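Local coordinates for protein mannose-specific lectin 3 chain 2 (Crocus vernus, PDB 3MEZ) that probably binds mannose as the second-domain chain of a heterotetrameric bulb-type lectin, at residues B[7-12]-B[59-64]; B[33-38]-B[48-53]. All coordinates share one frame; numbering follows the deposited sequence.

Interaction 1: B[7-12]-B[59-64]; sequences NVLFSS and CFMRLG
Leu9 and Leu63 point toward each other from strands of two different sheets and overlap alongside each other with their tips running opposite ways, Leu9 CD2 lying 4.0 Å from Leu63 CB. Leu63 CD2 in turn lies against the backbone of 7-12, 3.3 Å from Leu9 O. Met61, bent at chi2 and chi3, brings its CE to Leu9 CD2 at 4.2 Å, and Met15 and Leu93 add to this apolar cluster. Strands 8-10 and 60-63 run at 74° to each other, as expected where two sheets of the beta-prism fold of bulb-type lectins close around a common core. Direct polar contacts gather just past strand 8-10. Ser12 N donates an almost straight bond to Leu63 O (2.8 Å, 173°), and the same oxygen receives a CA-H...O contact from Ser11. Ser11 OG, set beside its own backbone N, donates to Gly64 O at 2.8 Å from above the carbonyl plane; Tyr91 N also bonds to this hydroxyl. Two waters lie in the plane of the Arg62 guanidinium, at its edge: one joins Arg62 NE to Ser12 O, the other joins Arg62 NH2 to Ser12 OG. Arg62 NH2 also forms a salt bridge with Asp74 of the second subunit.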
ATOM      1  N   ASN B   7      -2.231  12.785  -4.453  1.00 18.30           N
ATOM      2  CA  ASN B   7      -3.081  13.792  -3.853  1.00 17.43           C
ATOM      3  C   ASN B   7      -4.344  13.303  -3.138  1.00 18.28           C
ATOM      4  O   ASN B   7      -5.020  14.074  -2.555  1.00 18.88           O
ATOM      5  CB  ASN B   7      -3.448  14.849  -4.880  1.00 15.54           C
ATOM      6  CG  ASN B   7      -4.295  14.307  -6.003  1.00 19.39           C
ATOM      7  OD1 ASN B   7      -4.093  13.226  -6.459  1.00 18.07           O
ATOM      8  ND2 ASN B   7      -5.236  15.103  -6.452  1.00 15.53           N
ATOM      9  N   VAL B   8      -4.622  12.008  -3.194  1.00 18.57           N
ATOM     10  CA  VAL B   8      -5.835  11.418  -2.666  1.00 17.21           C
ATOM     11  C   VAL B   8      -5.573  10.095  -1.954  1.00 20.27           C
ATOM     12  O   VAL B   8      -4.840   9.321  -2.459  1.00 18.75           O
ATOM     13  CB  VAL B   8      -6.772  11.081  -3.814  1.00 16.91           C
ATOM     14  CG1 VAL B   8      -7.999  10.413  -3.337  1.00 23.13           C
ATOM     15  CG2 VAL B   8      -7.087  12.274  -4.635  1.00 17.53           C
ATOM     16  N   LEU B   9      -6.216   9.866  -0.820  1.00 20.17           N
ATOM     17  CA  LEU B   9      -6.220   8.596  -0.100  1.00 21.06           C
ATOM     18  C   LEU B   9      -7.645   8.035  -0.096  1.00 21.43           C
ATOM     19  O   LEU B   9      -8.537   8.746   0.209  1.00 20.75           O
ATOM     20  CB  LEU B   9      -5.758   8.780   1.344  1.00 22.21           C
ATOM     21  CG  LEU B   9      -5.405   7.554   2.177  1.00 23.36           C
ATOM     22  CD1 LEU B   9      -4.094   7.035   1.746  1.00 20.66           C
ATOM     23  CD2 LEU B   9      -5.397   7.789   3.641  1.00 24.37           C
ATOM     24  N   PHE B  10      -7.806   6.775  -0.454  1.00 20.20           N
ATOM     25  CA  PHE B  10      -9.074   6.107  -0.546  1.00 19.51           C
ATOM     26  C   PHE B  10      -9.309   5.236   0.690  1.00 20.16           C
ATOM     27  O   PHE B  10      -8.373   4.824   1.302  1.00 18.99           O
ATOM     28  CB  PHE B  10      -9.132   5.248  -1.785  1.00 20.37           C
ATOM     29  CG  PHE B  10      -8.888   5.979  -3.056  1.00 21.67           C
ATOM     30  CD1 PHE B  10      -9.916   6.600  -3.722  1.00 20.65           C
ATOM     31  CD2 PHE B  10      -7.636   6.036  -3.602  1.00 17.85           C
ATOM     32  CE1 PHE B  10      -9.691   7.263  -4.854  1.00 21.55           C
ATOM     33  CE2 PHE B  10      -7.442   6.724  -4.735  1.00 21.57           C
ATOM     34  CZ  PHE B  10      -8.466   7.313  -5.354  1.00 20.06           C
ATOM     35  N   SER B  11     -10.557   4.921   1.016  1.00 17.06           N
ATOM     36  CA  SER B  11     -10.844   4.136   2.209  1.00 17.40           C
ATOM     37  C   SER B  11     -10.121   2.759   2.143  1.00 18.90           C
ATOM     38  O   SER B  11     -10.079   2.170   1.117  1.00 19.68           O
ATOM     39  CB  SER B  11     -12.350   3.894   2.372  1.00 19.35           C
ATOM     40  OG  SER B  11     -13.106   5.042   2.594  1.00 20.63           O
ATOM     41  N   SER B  12      -9.562   2.343   3.260  1.00 17.65           N
ATOM     42  CA  SER B  12      -8.744   1.150   3.468  1.00 18.55           C
ATOM     43  C   SER B  12      -7.228   1.393   3.250  1.00 17.99           C
ATOM     44  O   SER B  12      -6.438   0.679   3.743  1.00 17.64           O
ATOM     45  CB  SER B  12      -9.224  -0.055   2.642  1.00 19.57           C
ATOM     46  OG  SER B  12     -10.399  -0.633   3.096  1.00 18.48           O
ATOM     47  N   CYS B  59       3.392   4.101  14.190  1.00 22.35           N
ATOM     48  CA  CYS B  59       2.031   4.574  13.944  1.00 23.59           C
ATOM     49  C   CYS B  59       1.652   4.611  12.481  1.00 23.02           C
ATOM     50  O   CYS B  59       2.488   4.800  11.656  1.00 23.45           O
ATOM     51  CB  CYS B  59       1.802   5.956  14.551  1.00 22.68           C
ATOM     52  SG  CYS B  59       1.980   5.959  16.254  1.00 28.99           S
ATOM     53  N   PHE B  60       0.389   4.367  12.208  1.00 22.08           N
ATOM     54  CA  PHE B  60      -0.164   4.468  10.882  1.00 21.53           C
ATOM     55  C   PHE B  60      -1.482   5.215  10.869  1.00 20.77           C
ATOM     56  O   PHE B  60      -2.221   5.153  11.793  1.00 22.92           O
ATOM     57  CB  PHE B  60      -0.282   3.107  10.166  1.00 20.14           C
ATOM     58  CG  PHE B  60      -1.302   2.169  10.725  1.00 18.71           C
ATOM     59  CD1 PHE B  60      -0.987   1.354  11.774  1.00 19.04           C
ATOM     60  CD2 PHE B  60      -2.538   2.050  10.168  1.00 17.85           C
ATOM     61  CE1 PHE B  60      -1.866   0.486  12.262  1.00 18.05           C
ATOM     62  CE2 PHE B  60      -3.422   1.180  10.666  1.00 23.20           C
ATOM     63  CZ  PHE B  60      -3.078   0.384  11.730  1.00 21.23           C
ATOM     64  N   MET B  61      -1.740   5.888   9.773  1.00 20.90           N
ATOM     65  CA  MET B  61      -3.002   6.511   9.500  1.00 20.37           C
ATOM     66  C   MET B  61      -3.829   5.741   8.467  1.00 19.98           C
ATOM     67  O   MET B  61      -3.318   5.232   7.533  1.00 18.91           O
ATOM     68  CB  MET B  61      -2.812   7.935   9.045  1.00 20.85           C
ATOM     69  CG  MET B  61      -3.987   8.744   9.266  1.00 26.15           C
ATOM     70  SD  MET B  61      -4.943   8.764   7.806  1.00 40.42           S
ATOM     71  CE  MET B  61      -4.151  10.043   6.919  1.00 29.29           C
ATOM     72  N   ARG B  62      -5.116   5.646   8.727  1.00 18.35           N
ATOM     73  CA  ARG B  62      -6.021   4.910   7.904  1.00 18.97           C
ATOM     74  C   ARG B  62      -7.329   5.645   7.720  1.00 18.97           C
ATOM     75  O   ARG B  62      -7.896   6.090   8.649  1.00 18.11           O
ATOM     76  CB  ARG B  62      -6.293   3.517   8.496  1.00 16.98           C
ATOM     77  CG  ARG B  62      -7.336   2.702   7.777  1.00 19.57           C
ATOM     78  CD  ARG B  62      -7.606   1.314   8.385  1.00 18.01           C
ATOM     79  NE  ARG B  62      -8.611   0.513   7.707  1.00 18.59           N
ATOM     80  CZ  ARG B  62      -9.919   0.610   7.891  1.00 22.45           C
ATOM     81  NH1 ARG B  62     -10.399   1.466   8.730  1.00 20.95           N
ATOM     82  NH2 ARG B  62     -10.747  -0.155   7.253  1.00 18.23           N
ATOM     83  N   LEU B  63      -7.797   5.690   6.494  1.00 18.50           N
ATOM     84  CA  LEU B  63      -9.094   6.211   6.184  1.00 19.46           C
ATOM     85  C   LEU B  63     -10.061   5.043   6.124  1.00 20.77           C
ATOM     86  O   LEU B  63      -9.887   4.110   5.393  1.00 18.94           O
ATOM     87  CB  LEU B  63      -9.080   6.973   4.862  1.00 16.57           C
ATOM     88  CG  LEU B  63     -10.404   7.472   4.291  1.00 21.56           C
ATOM     89  CD1 LEU B  63     -11.056   8.406   5.225  1.00 19.09           C
ATOM     90  CD2 LEU B  63     -10.263   8.126   2.927  1.00 17.89           C
ATOM     91  N   GLY B  64     -11.077   5.141   6.956  1.00 20.06           N
ATOM     92  CA  GLY B  64     -12.070   4.124   7.110  1.00 20.30           C
ATOM     93  C   GLY B  64     -13.239   4.183   6.153  1.00 21.11           C
ATOM     94  O   GLY B  64     -13.328   5.048   5.363  1.00 20.91           O
TER
HETATM   95  O   HOH W   1      -7.139  -1.033   5.807  1.00 19.77           O
HETATM   96  O   HOH W   2      -9.727  -2.274   5.014  1.00 22.01           O

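Interaction 2: B[33-38]-B[48-53]; sequences DCNLVL and WESGTS
Asn35 reaches across to Glu49, Ser50 and Thr52, its amide lying at the open end of an antiparallel beta hairpin, where strands 36-40 and 45-49 of one sheet of the bulb-lectin beta-prism give way to loop. CG anti to the backbone N (chi1 -157°) carries the amide over toward 48-53, where its two ends serve different partners. Asn35 ND2 donates to Glu49 OE1 at 2.8 Å, the acceptor lying close to the amide plane and being met on the anti side but well out of the carboxylate plane. Glu49 CG sits between its backbone N and carbonyl carbon (chi1 75°), and from there the extended chain brings the carboxylate to Asn35 ND2. Asn35 OD1 accepts from Thr52 N at 3.2 Å, the donor standing above the carbonyl plane, while Ser50 OG lies 3.0 Å from Asn35 OD1. The amide thus ties both the last strand residue and the following turn to 33-38.

Farther along the hairpin, Val37 and Glu49 form a non-hydrogen-bonded pair with side chains side by side, and Leu38 and Trp48 a hydrogen-bonded pair on the other face. Leu36 O accepts from Ser50 N, while Leu36 CD1 meets the Trp48 ring at CZ3 (3.7 Å), the two side chains crossing at a slant. Trp48 also packs edge-to-face with Trp105 of the chain 1 subunit, so the hairpin contributes to an interface with that subunit.

At the opposite end, Thr52 OG1 donates to Cys34 O, though the modelled 2.5 Å is so short that the exact length is doubtful. Asp33 makes an Asx turn, OD1 accepting from Asn35 N. Asp33 OD2 accepts from Ser53 OG (3.2 Å), which stands above the carboxylate plane.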
ATOM      1  N   ASP B  33       7.157   9.963  13.901  1.00 28.84           N
ATOM      2  CA  ASP B  33       6.928  10.250  15.309  1.00 28.48           C
ATOM      3  C   ASP B  33       5.481  10.205  15.764  1.00 27.99           C
ATOM      4  O   ASP B  33       5.199  10.602  16.839  1.00 27.54           O
ATOM      5  CB  ASP B  33       7.603  11.532  15.736  1.00 29.59           C
ATOM      6  CG  ASP B  33       6.853  12.770  15.329  1.00 30.46           C
ATOM      7  OD1 ASP B  33       5.862  12.680  14.609  1.00 29.74           O
ATOM      8  OD2 ASP B  33       7.301  13.847  15.696  1.00 32.68           O
ATOM      9  N   CYS B  34       4.603   9.693  14.914  1.00 26.81           N
ATOM     10  CA  CYS B  34       3.183   9.490  15.181  1.00 26.17           C
ATOM     11  C   CYS B  34       2.303  10.727  15.025  1.00 27.09           C
ATOM     12  O   CYS B  34       1.155  10.663  15.303  1.00 26.54           O
ATOM     13  CB  CYS B  34       2.938   8.832  16.536  1.00 27.53           C
ATOM     14  SG  CYS B  34       1.411   7.916  16.697  1.00 30.45           S
ATOM     15  N   ASN B  35       2.891  11.811  14.557  1.00 25.82           N
ATOM     16  CA  ASN B  35       2.204  13.059  14.273  1.00 25.87           C
ATOM     17  C   ASN B  35       1.817  13.183  12.800  1.00 24.33           C
ATOM     18  O   ASN B  35       2.624  12.993  11.937  1.00 24.33           O
ATOM     19  CB  ASN B  35       3.059  14.260  14.723  1.00 26.04           C
ATOM     20  CG  ASN B  35       2.243  15.531  14.978  1.00 28.57           C
ATOM     21  OD1 ASN B  35       1.059  15.498  15.072  1.00 31.09           O
ATOM     22  ND2 ASN B  35       2.913  16.644  15.084  1.00 26.36           N
ATOM     23  N   LEU B  36       0.568  13.523  12.559  1.00 24.03           N
ATOM     24  CA  LEU B  36       0.059  13.739  11.224  1.00 23.11           C
ATOM     25  C   LEU B  36       0.074  15.216  10.981  1.00 23.72           C
ATOM     26  O   LEU B  36      -0.587  15.934  11.646  1.00 23.07           O
ATOM     27  CB  LEU B  36      -1.378  13.296  11.153  1.00 23.61           C
ATOM     28  CG  LEU B  36      -2.059  12.741   9.912  1.00 25.59           C
ATOM     29  CD1 LEU B  36      -3.464  13.165   9.766  1.00 27.95           C
ATOM     30  CD2 LEU B  36      -1.289  12.846   8.626  1.00 24.73           C
ATOM     31  N   VAL B  37       0.833  15.654  10.017  1.00 23.43           N
ATOM     32  CA  VAL B  37       1.073  17.057   9.849  1.00 26.02           C
ATOM     33  C   VAL B  37       0.768  17.578   8.457  1.00 25.97           C
ATOM     34  O   VAL B  37       1.202  17.043   7.498  1.00 24.73           O
ATOM     35  CB  VAL B  37       2.529  17.411  10.201  1.00 26.62           C
ATOM     36  CG1 VAL B  37       2.785  18.892  10.069  1.00 30.00           C
ATOM     37  CG2 VAL B  37       2.856  16.955  11.576  1.00 29.06           C
ATOM     38  N   LEU B  38       0.050  18.671   8.381  1.00 26.19           N
ATOM     39  CA  LEU B  38      -0.196  19.297   7.132  1.00 26.34           C
ATOM     40  C   LEU B  38       0.572  20.614   7.037  1.00 28.57           C
ATOM     41  O   LEU B  38       0.363  21.502   7.792  1.00 25.72           O
ATOM     42  CB  LEU B  38      -1.676  19.470   6.995  1.00 26.77           C
ATOM     43  CG  LEU B  38      -2.292  20.369   5.982  1.00 29.41           C
ATOM     44  CD1 LEU B  38      -1.358  20.694   4.920  1.00 29.40           C
ATOM     45  CD2 LEU B  38      -3.505  19.795   5.458  1.00 29.09           C
ATOM     46  N   TRP B  48      -1.886  22.438  10.053  1.00 31.02           N
ATOM     47  CA  TRP B  48      -2.662  21.625  10.967  1.00 30.28           C
ATOM     48  C   TRP B  48      -1.810  20.458  11.389  1.00 30.26           C
ATOM     49  O   TRP B  48      -0.975  20.039  10.639  1.00 28.74           O
ATOM     50  CB  TRP B  48      -3.894  21.105  10.257  1.00 29.42           C
ATOM     51  CG  TRP B  48      -4.790  20.278  11.026  1.00 29.61           C
ATOM     52  CD1 TRP B  48      -5.853  20.690  11.713  1.00 28.80           C
ATOM     53  CD2 TRP B  48      -4.755  18.863  11.166  1.00 28.64           C
ATOM     54  NE1 TRP B  48      -6.474  19.653  12.290  1.00 28.21           N
ATOM     55  CE2 TRP B  48      -5.818  18.509  11.969  1.00 29.16           C
ATOM     56  CE3 TRP B  48      -3.913  17.868  10.702  1.00 29.29           C
ATOM     57  CZ2 TRP B  48      -6.068  17.209  12.321  1.00 32.77           C
ATOM     58  CZ3 TRP B  48      -4.154  16.594  11.049  1.00 29.20           C
ATOM     59  CH2 TRP B  48      -5.214  16.263  11.847  1.00 31.21           C
ATOM     60  N   GLU B  49      -2.044  19.959  12.586  1.00 28.82           N
ATOM     61  CA  GLU B  49      -1.402  18.759  13.067  1.00 30.32           C
ATOM     62  C   GLU B  49      -2.297  18.001  14.038  1.00 29.52           C
ATOM     63  O   GLU B  49      -3.137  18.564  14.671  1.00 27.64           O
ATOM     64  CB  GLU B  49      -0.062  19.087  13.688  1.00 31.26           C
ATOM     65  CG  GLU B  49      -0.138  19.715  15.011  1.00 35.76           C
ATOM     66  CD  GLU B  49       1.204  19.994  15.583  1.00 43.36           C
ATOM     67  OE1 GLU B  49       1.849  19.072  16.015  1.00 43.69           O
ATOM     68  OE2 GLU B  49       1.616  21.145  15.601  1.00 47.39           O
ATOM     69  N   SER B  50      -2.132  16.703  14.111  1.00 27.55           N
ATOM     70  CA  SER B  50      -2.844  15.933  15.086  1.00 27.03           C
ATOM     71  C   SER B  50      -2.315  16.192  16.490  1.00 27.79           C
ATOM     72  O   SER B  50      -2.981  15.957  17.428  1.00 28.88           O
ATOM     73  CB  SER B  50      -2.819  14.452  14.747  1.00 27.19           C
ATOM     74  OG  SER B  50      -1.539  13.986  14.736  1.00 23.59           O
ATOM     75  N   GLY B  51      -1.117  16.709  16.589  1.00 28.41           N
ATOM     76  CA  GLY B  51      -0.435  16.849  17.848  1.00 28.98           C
ATOM     77  C   GLY B  51      -0.243  15.565  18.626  1.00 30.30           C
ATOM     78  O   GLY B  51      -0.485  15.520  19.782  1.00 29.23           O
ATOM     79  N   THR B  52       0.170  14.515  17.937  1.00 28.66           N
ATOM     80  CA  THR B  52       0.348  13.219  18.536  1.00 29.98           C
ATOM     81  C   THR B  52       1.770  12.758  18.471  1.00 31.28           C
ATOM     82  O   THR B  52       2.026  11.614  18.510  1.00 31.79           O
ATOM     83  CB  THR B  52      -0.560  12.169  17.940  1.00 29.45           C
ATOM     84  OG1 THR B  52      -0.416  12.174  16.538  1.00 27.13           O
ATOM     85  CG2 THR B  52      -1.979  12.430  18.296  1.00 29.94           C
ATOM     86  N   SER B  53       2.692  13.687  18.389  1.00 32.41           N
ATOM     87  CA  SER B  53       4.095  13.375  18.366  1.00 35.05           C
ATOM     88  C   SER B  53       4.538  12.667  19.620  1.00 36.22           C
ATOM     89  O   SER B  53       4.158  13.041  20.688  1.00 36.77           O
ATOM     90  CB  SER B  53       4.850  14.669  18.221  1.00 35.58           C
ATOM     91  OG  SER B  53       6.165  14.538  18.559  1.00 39.32           O
TER

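In the fold
Interaction 2 is nested within the chain loop closed by interaction 1, and the centres of the two lie 15 Å apart. Each of the three sheets of the bulb-lectin domain takes part: strand 8-10 belongs to one, strand 60-63 to a second, and the hairpin 36-40/45-49 to the third. Strand 60-63 follows strand 45-49 in the chain, and the disulfide Cys34-Cys59 (SG to SG 2.1 Å) joins the two contacts covalently. Packing of Met61 CE against Leu36 CD1 (4.3 Å) links them again in the interior. Interaction 1 lies near the chain centre and interaction 2 farther out; both reach the chain 1 subunit, and interaction 1 also reaches the second copy of this chain through Arg62.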